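PDB 4PT1: odorant-binding protein 1d from Locusta migratoria, which probably binds small hydrophobic odorant molecules and carries them, as a secreted helical member of the PBP/GOBP family. Local coordinates for residues C22-V28 / D44-Y50; F67-L73 / V88-K92. All blocks are in the same frame, centred on the assembly; numbering follows the deposited sequence.

Contact 1: residues C22-V28 / D44-Y50; sequences CRSSTGV and DDDFKCY
Tyr50 holds CG trans to its own backbone N (chi1 176°), which lays its ring alongside the last turn of helix 15-26, while Thr26 at the end of that turn holds OG1 between its own N and carbonyl carbon (chi1 57°) and swings CG2 to the side facing helix 45-57. That methyl rests on the backbone of the second helix, 3.5 Å from Tyr50 N. OG1 turns back to Cys22 O at 2.7 Å, tilted from the carbonyl plane and on the opposite face from Thr26 N, so two donors of one residue grip this oxygen; OG1 also sits at the edge of the Tyr50 ring. With a valine here the hydroxyl is gone, and Cys22 O would probably be left with the backbone N-H as its one donor from this residue. The Arg23 chain runs beside Tyr50, pointing the same way, and its CG comes within 3.3 Å of Tyr50 CE1; beyond the segments, Asp19 takes both Arg23 NE and Tyr50 OH. The two short helical pieces run roughly antiparallel (141°), their axes 9.2 Å apart at closest, within the all-helical, three-disulfide fold of the PBP/GOBP family. Cys22, whose CB touches the Tyr50 ring, is bonded to Cys53 further along helix 45-57, and Cys49 to Cys100. After Gly27 turns the chain with positive phi, Val28 straddles the start of the second helix: CG1 lies 3.8 Å from Tyr50 CD1, and CG2 packs 3.8 Å from Phe47 CB. Asp44 caps that helix, OD2 accepting from Phe47 N at 3.2 Å from above the carboxylate plane. Asp46 OD1 stands 3.1 Å from Thr26 O, two acceptors without a bond between them, which would probably make the close approach slightly unfavourable.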
loop_
_atom_site.group_PDB
_atom_site.type_symbol
_atom_site.label_atom_id
_atom_site.label_comp_id
_atom_site.label_asym_id
_atom_site.label_seq_id
_atom_site.Cartn_x
_atom_site.Cartn_y
_atom_site.Cartn_z
ATOM N N CYS A 22 9.989 -0.901 -7.640
ATOM C CA CYS A 22 8.800 -0.153 -8.056
ATOM C C CYS A 22 9.033 1.331 -8.344
ATOM O O CYS A 22 8.391 1.915 -9.235
ATOM C CB CYS A 22 7.682 -0.319 -7.041
ATOM S SG CYS A 22 7.002 -2.002 -7.019
ATOM N N ARG A 23 9.910 1.954 -7.571
ATOM C CA ARG A 23 10.237 3.354 -7.822
ATOM C C ARG A 23 10.991 3.523 -9.116
ATOM O O ARG A 23 10.759 4.484 -9.841
ATOM C CB ARG A 23 11.035 3.977 -6.682
ATOM C CG ARG A 23 10.128 4.516 -5.591
ATOM C CD ARG A 23 10.726 5.737 -4.922
ATOM N NE ARG A 23 11.828 5.344 -4.064
ATOM C CZ ARG A 23 12.851 6.127 -3.748
ATOM N NH1 ARG A 23 12.939 7.364 -4.241
ATOM N NH2 ARG A 23 13.799 5.662 -2.948
ATOM N N SER A 24 11.896 2.597 -9.397
ATOM C CA SER A 24 12.628 2.637 -10.655
ATOM C C SER A 24 11.688 2.418 -11.842
ATOM O O SER A 24 11.830 3.100 -12.841
ATOM C CB SER A 24 13.822 1.679 -10.663
ATOM O OG SER A 24 13.467 0.333 -10.858
ATOM N N SER A 25 10.710 1.522 -11.710
ATOM C CA SER A 25 9.735 1.259 -12.806
ATOM C C SER A 25 8.788 2.442 -13.109
ATOM O O SER A 25 8.548 2.806 -14.277
ATOM C CB SER A 25 8.921 0.006 -12.451
ATOM O OG SER A 25 8.016 -0.316 -13.485
ATOM N N THR A 26 8.271 3.068 -12.059
ATOM C CA THR A 26 7.178 4.033 -12.175
ATOM C C THR A 26 7.664 5.481 -12.321
ATOM O O THR A 26 6.933 6.350 -12.825
ATOM C CB THR A 26 6.282 3.946 -10.936
ATOM O OG1 THR A 26 7.086 4.177 -9.764
ATOM C CG2 THR A 26 5.580 2.566 -10.850
ATOM N N GLY A 27 8.886 5.741 -11.869
ATOM C CA GLY A 27 9.494 7.080 -11.962
ATOM C C GLY A 27 9.046 8.007 -10.842
ATOM O O GLY A 27 9.105 9.233 -10.956
ATOM N N VAL A 28 8.593 7.418 -9.744
ATOM C CA VAL A 28 8.124 8.210 -8.616
ATOM C C VAL A 28 9.369 8.476 -7.732
ATOM O O VAL A 28 10.167 7.566 -7.498
ATOM C CB VAL A 28 6.936 7.475 -7.910
ATOM C CG1 VAL A 28 7.377 6.798 -6.627
ATOM C CG2 VAL A 28 5.773 8.421 -7.643
ATOM N N ASP A 44 -0.390 11.910 -8.403
ATOM C CA ASP A 44 0.277 11.804 -9.693
ATOM C C ASP A 44 0.064 10.402 -10.270
ATOM O O ASP A 44 0.030 9.414 -9.520
ATOM C CB ASP A 44 1.754 12.122 -9.493
ATOM C CG ASP A 44 2.639 11.575 -10.586
ATOM O OD1 ASP A 44 2.476 11.960 -11.763
ATOM O OD2 ASP A 44 3.530 10.766 -10.251
ATOM N N ASP A 45 -0.124 10.331 -11.592
ATOM C CA ASP A 45 -0.318 9.068 -12.283
ATOM C C ASP A 45 0.769 8.069 -11.915
ATOM O O ASP A 45 0.470 6.903 -11.764
ATOM C CB ASP A 45 -0.322 9.252 -13.805
ATOM C CG ASP A 45 -1.615 9.863 -14.330
ATOM O OD1 ASP A 45 -2.512 10.159 -13.516
ATOM O OD2 ASP A 45 -1.732 10.052 -15.559
ATOM N N ASP A 46 2.016 8.516 -11.795
ATOM C CA ASP A 46 3.124 7.620 -11.420
ATOM C C ASP A 46 3.037 7.103 -9.991
ATOM O O ASP A 46 3.383 5.960 -9.737
ATOM C CB ASP A 46 4.487 8.290 -11.599
ATOM C CG ASP A 46 4.790 8.633 -13.048
ATOM O OD1 ASP A 46 4.411 7.839 -13.920
ATOM O OD2 ASP A 46 5.425 9.679 -13.298
ATOM N N PHE A 47 2.597 7.939 -9.061
ATOM C CA PHE A 47 2.383 7.453 -7.698
ATOM C C PHE A 47 1.310 6.341 -7.647
ATOM O O PHE A 47 1.490 5.322 -6.979
ATOM C CB PHE A 47 2.055 8.591 -6.739
ATOM C CG PHE A 47 1.751 8.110 -5.356
ATOM C CD1 PHE A 47 2.759 7.618 -4.566
ATOM C CD2 PHE A 47 0.453 8.097 -4.884
ATOM C CE1 PHE A 47 2.484 7.142 -3.292
ATOM C CE2 PHE A 47 0.164 7.617 -3.618
ATOM C CZ PHE A 47 1.189 7.136 -2.827
ATOM N N LYS A 48 0.206 6.504 -8.361
ATOM C CA LYS A 48 -0.799 5.436 -8.444
ATOM C C LYS A 48 -0.207 4.106 -8.948
ATOM O O LYS A 48 -0.503 3.017 -8.426
ATOM C CB LYS A 48 -1.957 5.866 -9.337
ATOM C CG LYS A 48 -2.588 7.172 -8.861
ATOM C CD LYS A 48 -3.907 7.437 -9.548
ATOM C CE LYS A 48 -4.465 8.787 -9.125
ATOM N NZ LYS A 48 -5.550 9.242 -10.033
ATOM N N CYS A 49 0.640 4.193 -9.963
ATOM C CA CYS A 49 1.241 2.993 -10.520
ATOM C C CYS A 49 2.291 2.417 -9.573
ATOM O O CYS A 49 2.518 1.228 -9.580
ATOM C CB CYS A 49 1.811 3.275 -11.913
ATOM S SG CYS A 49 0.517 3.507 -13.171
ATOM N N TYR A 50 2.876 3.261 -8.723
ATOM C CA TYR A 50 3.741 2.791 -7.647
ATOM C C TYR A 50 2.958 1.931 -6.627
ATOM O O TYR A 50 3.413 0.847 -6.255
ATOM C CB TYR A 50 4.408 3.970 -6.968
ATOM C CG TYR A 50 5.242 3.600 -5.776
ATOM C CD1 TYR A 50 6.566 3.167 -5.934
ATOM C CD2 TYR A 50 4.736 3.706 -4.491
ATOM C CE1 TYR A 50 7.335 2.854 -4.839
ATOM C CE2 TYR A 50 5.498 3.372 -3.379
ATOM C CZ TYR A 50 6.791 2.946 -3.566
ATOM O OH TYR A 50 7.526 2.647 -2.479
#

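Contact 2: residues F67-L73 / V88-K92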
loop_
_atom_site.group_PDB
_atom_site.type_symbol
_atom_site.label_atom_id
_atom_site.label_comp_id
_atom_site.label_asym_id
_atom_site.label_seq_id
_atom_site.Cartn_x
_atom_site.Cartn_y
_atom_site.Cartn_z
ATOM N N PHE A 67 -7.739 -7.786 -8.229
ATOM C CA PHE A 67 -7.506 -7.885 -6.766
ATOM C C PHE A 67 -7.607 -9.323 -6.247
ATOM O O PHE A 67 -8.527 -10.054 -6.610
ATOM C CB PHE A 67 -8.485 -6.960 -6.029
ATOM C CG PHE A 67 -8.302 -6.941 -4.534
ATOM C CD1 PHE A 67 -7.209 -6.310 -3.962
ATOM C CD2 PHE A 67 -9.218 -7.567 -3.708
ATOM C CE1 PHE A 67 -7.046 -6.287 -2.597
ATOM C CE2 PHE A 67 -9.071 -7.546 -2.343
ATOM C CZ PHE A 67 -7.985 -6.911 -1.780
ATOM N N VAL A 68 -6.656 -9.733 -5.401
ATOM C CA VAL A 68 -6.616 -11.084 -4.844
ATOM C C VAL A 68 -6.701 -11.026 -3.299
ATOM O O VAL A 68 -5.706 -10.828 -2.602
ATOM C CB VAL A 68 -5.367 -11.854 -5.312
ATOM C CG1 VAL A 68 -5.413 -13.292 -4.836
ATOM C CG2 VAL A 68 -5.258 -11.832 -6.838
ATOM N N LEU A 69 -7.909 -11.225 -2.784
ATOM C CA LEU A 69 -8.215 -11.031 -1.348
ATOM C C LEU A 69 -7.347 -11.851 -0.405
ATOM O O LEU A 69 -6.888 -11.335 0.587
ATOM C CB LEU A 69 -9.685 -11.357 -1.080
ATOM C CG LEU A 69 -10.200 -11.339 0.364
ATOM C CD1 LEU A 69 -10.056 -9.965 1.002
ATOM C CD2 LEU A 69 -11.662 -11.780 0.379
ATOM N N GLU A 70 -7.139 -13.124 -0.707
ATOM C CA GLU A 70 -6.420 -14.032 0.190
ATOM C C GLU A 70 -4.993 -13.553 0.395
ATOM O O GLU A 70 -4.452 -13.598 1.506
ATOM C CB GLU A 70 -6.433 -15.477 -0.371
ATOM N N GLU A 71 -4.392 -13.058 -0.678
ATOM C CA GLU A 71 -3.032 -12.537 -0.609
ATOM C C GLU A 71 -2.961 -11.246 0.181
ATOM O O GLU A 71 -2.016 -11.028 0.912
ATOM C CB GLU A 71 -2.447 -12.343 -2.004
ATOM C CG GLU A 71 -2.299 -13.655 -2.769
ATOM C CD GLU A 71 -1.101 -14.492 -2.371
ATOM O OE1 GLU A 71 -0.294 -14.092 -1.507
ATOM O OE2 GLU A 71 -0.970 -15.593 -2.955
ATOM N N GLU A 72 -3.960 -10.395 0.041
ATOM C CA GLU A 72 -3.940 -9.125 0.757
ATOM C C GLU A 72 -4.123 -9.335 2.253
ATOM O O GLU A 72 -3.487 -8.651 3.052
ATOM C CB GLU A 72 -4.975 -8.148 0.200
ATOM C CG GLU A 72 -4.844 -6.710 0.692
ATOM C CD GLU A 72 -3.679 -5.925 0.089
ATOM O OE1 GLU A 72 -2.609 -6.481 -0.251
ATOM O OE2 GLU A 72 -3.822 -4.705 -0.028
ATOM N N LEU A 73 -4.976 -10.293 2.632
ATOM C CA LEU A 73 -5.166 -10.616 4.044
ATOM C C LEU A 73 -3.869 -11.116 4.628
ATOM O O LEU A 73 -3.511 -10.748 5.739
ATOM C CB LEU A 73 -6.290 -11.632 4.245
ATOM C CG LEU A 73 -7.704 -11.173 3.856
ATOM C CD1 LEU A 73 -8.680 -12.330 3.846
ATOM C CD2 LEU A 73 -8.236 -10.045 4.734
ATOM N N VAL A 88 -9.473 -4.545 4.961
ATOM C CA VAL A 88 -9.395 -5.221 3.683
ATOM C C VAL A 88 -10.758 -5.755 3.224
ATOM O O VAL A 88 -11.116 -5.611 2.045
ATOM C CB VAL A 88 -8.347 -6.352 3.693
ATOM C CG1 VAL A 88 -8.462 -7.178 2.412
ATOM C CG2 VAL A 88 -6.957 -5.768 3.836
ATOM N N HIS A 89 -11.513 -6.349 4.149
ATOM C CA HIS A 89 -12.828 -6.910 3.826
ATOM C C HIS A 89 -13.774 -5.827 3.431
ATOM O O HIS A 89 -14.643 -6.049 2.575
ATOM C CB HIS A 89 -13.388 -7.766 4.974
ATOM C CG HIS A 89 -12.782 -9.152 5.051
ATOM N ND1 HIS A 89 -13.060 -10.114 4.146
ATOM C CD2 HIS A 89 -11.925 -9.726 5.978
ATOM C CE1 HIS A 89 -12.393 -11.234 4.461
ATOM N NE2 HIS A 89 -11.692 -10.999 5.583
ATOM N N SER A 90 -13.608 -4.634 4.004
ATOM C CA SER A 90 -14.505 -3.520 3.683
ATOM C C SER A 90 -14.232 -2.903 2.294
ATOM O O SER A 90 -15.080 -2.181 1.754
ATOM C CB SER A 90 -14.487 -2.454 4.791
ATOM O OG SER A 90 -13.308 -1.673 4.797
ATOM N N CYS A 91 -13.077 -3.226 1.708
ATOM C CA CYS A 91 -12.589 -2.583 0.476
ATOM C C CYS A 91 -12.355 -3.568 -0.675
ATOM O O CYS A 91 -11.772 -3.215 -1.714
ATOM C CB CYS A 91 -11.298 -1.826 0.808
ATOM S SG CYS A 91 -11.574 -0.433 1.934
ATOM N N LYS A 92 -12.830 -4.798 -0.494
ATOM C CA LYS A 92 -12.498 -5.899 -1.394
ATOM C C LYS A 92 -13.267 -5.899 -2.727
ATOM O O LYS A 92 -12.974 -6.729 -3.599
ATOM C CB LYS A 92 -12.689 -7.251 -0.695
ATOM C CG LYS A 92 -14.108 -7.559 -0.216
ATOM C CD LYS A 92 -14.124 -8.887 0.528
ATOM C CE LYS A 92 -15.356 -9.059 1.397
ATOM N NZ LYS A 92 -15.212 -10.292 2.215
#
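Val88 sets its CG1 methyl against two leucines of helix 69-75, 3.5 Å from Leu69 CD1 and 3.7 Å from Leu73 CD2. The same methyl meets the Phe67 ring at its edge, near the ring plane, with CZ as the closest ring atom. Val88 CG2 lies against the aliphatic part of Glu72, 3.9 Å from Glu72 CG. On the outer side, the Leu73 and His89 side chains cross at about a right angle, both leucine methyls 3.7 Å from His89 NE2, and Leu69 CD2 leans on the chain of Lys92, 3.8 Å from CD. At the other end Phe67 CE2 packs on Lys92 CB, 4.0 Å away.

Torsions and a few polar bonds hold this first shell in place. Lys92 leaves its backbone with CG between N and carbonyl carbon (chi1 61°), then runs extended, which carries NZ back to His89 ND1 at 2.9 Å, only 13° out of the ring plane. The bond closes the two residues into one surface for Leu69 to lie on. Glu72 is gripped at both oxygens, OE2 by Tyr110 of helix 99-113 and OE1 by Asn75. Tyr110 also touches Val88 and Phe67. The contact joins the successive helices 69-75 and 81-90 of the all-helical PBP/GOBP fold, and Cys91–Cys109, one of its three disulfides, ties the chain at Cys91 to helix 99-113.

No hydrogen bond crosses between 67-73 and 88-92, so the two segments are held here by van der Waals contact, most of it apolar. With His89 ND1 accepting from the lysine, the ring is probably neutral, its proton on NE2; the nearby ammonium would probably disfavour a doubly protonated, positively charged ring.

How the contacts relate
Coming from the N terminus, the chain first closes contact 1, where the end of helix 15-26 and the turn after it meet the start of helix 45-57; the excursion between them includes helix 30-37. Helix 45-57 then leads through a long connection into helix 69-75, and contact 2 closes the next loop when the end of helix 81-90 returns to it. The two contacts follow in series, neither nested nor crossed, on opposite sides of the chain's centre, with their own centres about 22 Å apart. Helix 99-113 connects both regions through disulfides, by Cys100 to contact 1 and by Cys109 to contact 2.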